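Local coordinates for carbonic anhydrase (Sordaria macrospora, PDB 4O1K), which probably catalyses the reversible hydration of carbon dioxide to bicarbonate as a zinc-dependent, tetrameric beta-carbonic anhydrase, at residues Arg171-Thr176 with Pro189-Trp194. Sequence-based numbering, arbitrary orientation.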
loop_
_atom_site.group_PDB
_atom_site.type_symbol
_atom_site.label_atom_id
_atom_site.label_comp_id
_atom_site.label_asym_id
_atom_site.label_seq_id
_atom_site.Cartn_x
_atom_site.Cartn_y
_atom_site.Cartn_z
ATOM N N ARG A 171 18.779 1.650 6.393
ATOM C CA ARG A 171 18.283 1.090 7.651
ATOM C C ARG A 171 16.984 0.323 7.408
ATOM O O ARG A 171 16.818 -0.781 7.925
ATOM C CB ARG A 171 18.065 2.185 8.710
ATOM C CG ARG A 171 19.359 2.817 9.247
ATOM C CD ARG A 171 19.053 3.707 10.469
ATOM N NE ARG A 171 18.473 2.939 11.574
ATOM C CZ ARG A 171 17.197 3.010 11.957
ATOM N NH1 ARG A 171 16.353 3.835 11.343
ATOM N NH2 ARG A 171 16.760 2.269 12.971
ATOM N N ASN A 172 16.047 0.898 6.647
ATOM C CA ASN A 172 14.784 0.185 6.362
ATOM C C ASN A 172 14.956 -1.109 5.587
ATOM O O ASN A 172 14.158 -2.041 5.762
ATOM C CB ASN A 172 13.793 1.082 5.616
ATOM C CG ASN A 172 13.400 2.313 6.426
ATOM O OD1 ASN A 172 13.611 2.368 7.634
ATOM N ND2 ASN A 172 12.851 3.310 5.748
ATOM N N VAL A 173 15.972 -1.179 4.714
ATOM C CA VAL A 173 16.259 -2.465 4.051
ATOM C C VAL A 173 16.739 -3.476 5.094
ATOM O O VAL A 173 16.306 -4.647 5.085
ATOM C CB VAL A 173 17.343 -2.342 2.954
ATOM C CG1 VAL A 173 17.704 -3.736 2.421
ATOM C CG2 VAL A 173 16.837 -1.508 1.811
ATOM N N VAL A 174 17.574 -3.020 6.023
ATOM C CA VAL A 174 18.097 -3.957 7.050
ATOM C C VAL A 174 17.044 -4.564 7.987
ATOM O O VAL A 174 17.218 -5.683 8.535
ATOM C CB VAL A 174 19.236 -3.310 7.843
ATOM C CG1 VAL A 174 19.774 -4.226 8.948
ATOM C CG2 VAL A 174 20.353 -2.983 6.916
ATOM N N LYS A 175 15.953 -3.837 8.181
ATOM C CA LYS A 175 14.861 -4.326 9.032
ATOM C C LYS A 175 14.152 -5.526 8.450
ATOM O O LYS A 175 13.494 -6.282 9.190
ATOM C CB LYS A 175 13.830 -3.223 9.247
ATOM C CG LYS A 175 14.364 -1.968 9.945
ATOM C CD LYS A 175 13.259 -0.866 9.969
ATOM C CE LYS A 175 13.832 0.457 10.499
ATOM N NZ LYS A 175 12.780 1.533 10.416
ATOM N N THR A 176 14.261 -5.716 7.129
ATOM C CA THR A 176 13.520 -6.811 6.494
ATOM C C THR A 176 13.980 -8.169 6.961
ATOM O O THR A 176 15.170 -8.388 7.164
ATOM C CB THR A 176 13.502 -6.741 4.955
ATOM O OG1 THR A 176 14.819 -6.972 4.418
ATOM C CG2 THR A 176 13.004 -5.385 4.522
ATOM N N PRO A 189 23.006 -10.662 1.367
ATOM C CA PRO A 189 23.609 -9.513 0.686
ATOM C C PRO A 189 24.187 -8.499 1.652
ATOM O O PRO A 189 23.798 -8.434 2.822
ATOM C CB PRO A 189 22.418 -8.878 -0.051
ATOM C CG PRO A 189 21.232 -9.229 0.789
ATOM C CD PRO A 189 21.532 -10.641 1.267
ATOM N N VAL A 190 25.131 -7.707 1.164
ATOM C CA VAL A 190 25.551 -6.563 1.941
ATOM C C VAL A 190 24.896 -5.332 1.329
ATOM O O VAL A 190 24.549 -5.299 0.136
ATOM C CB VAL A 190 27.079 -6.418 2.023
ATOM C CG1 VAL A 190 27.688 -7.613 2.787
ATOM C CG2 VAL A 190 27.682 -6.308 0.638
ATOM N N ILE A 191 24.736 -4.330 2.160
ATOM C CA ILE A 191 23.971 -3.156 1.799
ATOM C C ILE A 191 24.865 -1.942 1.630
ATOM O O ILE A 191 25.763 -1.710 2.458
ATOM C CB ILE A 191 22.968 -2.907 2.898
ATOM C CG1 ILE A 191 21.756 -3.792 2.645
ATOM C CG2 ILE A 191 22.551 -1.463 2.954
ATOM C CD1 ILE A 191 20.789 -3.697 3.699
ATOM N N HIS A 192 24.614 -1.168 0.575
ATOM C CA HIS A 192 25.407 0.026 0.301
ATOM C C HIS A 192 24.504 1.230 0.159
ATOM O O HIS A 192 23.385 1.108 -0.355
ATOM C CB HIS A 192 26.163 -0.116 -1.008
ATOM C CG HIS A 192 26.906 -1.400 -1.149
ATOM N ND1 HIS A 192 28.224 -1.546 -0.764
ATOM C CD2 HIS A 192 26.537 -2.586 -1.686
ATOM C CE1 HIS A 192 28.622 -2.779 -1.032
ATOM N NE2 HIS A 192 27.620 -3.427 -1.600
ATOM N N GLY A 193 24.997 2.386 0.611
ATOM C CA GLY A 193 24.274 3.638 0.439
ATOM C C GLY A 193 25.178 4.546 -0.368
ATOM O O GLY A 193 26.232 4.921 0.096
ATOM N N TRP A 194 24.759 4.899 -1.570
ATOM C CA TRP A 194 25.591 5.712 -2.457
ATOM C C TRP A 194 24.802 6.924 -2.898
ATOM O O TRP A 194 23.565 6.968 -2.740
ATOM C CB TRP A 194 25.999 4.893 -3.679
ATOM C CG TRP A 194 26.869 3.668 -3.408
ATOM C CD1 TRP A 194 27.583 3.379 -2.268
ATOM C CD2 TRP A 194 27.103 2.573 -4.314
ATOM N NE1 TRP A 194 28.259 2.171 -2.428
ATOM C CE2 TRP A 194 27.968 1.658 -3.668
ATOM C CE3 TRP A 194 26.661 2.275 -5.613
ATOM C CZ2 TRP A 194 28.410 0.470 -4.287
ATOM C CZ3 TRP A 194 27.099 1.091 -6.223
ATOM C CH2 TRP A 194 27.953 0.204 -5.554
#
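Val173 and Val174, near the C-terminal end of helix 154-174, pack on Ile191 of strand 190-197. This is helix-on-sheet packing in the alpha/beta fold of a beta-carbonic anhydrase. The helix leads through helix 177-186 into the strand, which pairs in parallel with strand 106-112. Val173 points at the strand. Its CG1 lies anti to the backbone N (chi1 174°) and meets Ile191 CD1 at 3.3 Å. The two side chains run past each other in opposite directions, and Val173 CB is 3.8 Å from the same Ile191 CD1. Val173 also touches Ile95 of helix 89-100 and Ile107 of the neighbouring strand. Val174 comes in from the flank. Its CG2 reaches Ile191 CD1, also at 3.3 Å. One methyl carbon therefore bears on both valines, and both carbon pairs are closer than usual van der Waals contact. In Ile191, CD1 lies anti to CA about the CB-CG1 bond (chi2 176°), and the methyl stands out from the strand. Leu179 of helix 177-186 touches both Val174 and Ile191, and Leu214 and Ile217 of helix 210-218 add to the packing around Val174. Lys175 turns to the subunit interface. Its NZ donates a hydrogen bond to Asn172 OD1 at 3.0 Å and forms a salt bridge with Asp139 of the second subunit. Thr176 is the N-cap of helix 177-186 and also ties back to the preceding helix. Val173 O accepts two hydrogen bonds from it. Thr176 N is 3.1 Å from Val173 O. Thr176 OG1 lies closer to Val173 O, at 2.8 Å, and approaches it almost in line with the C=O bond, 162° at the oxygen.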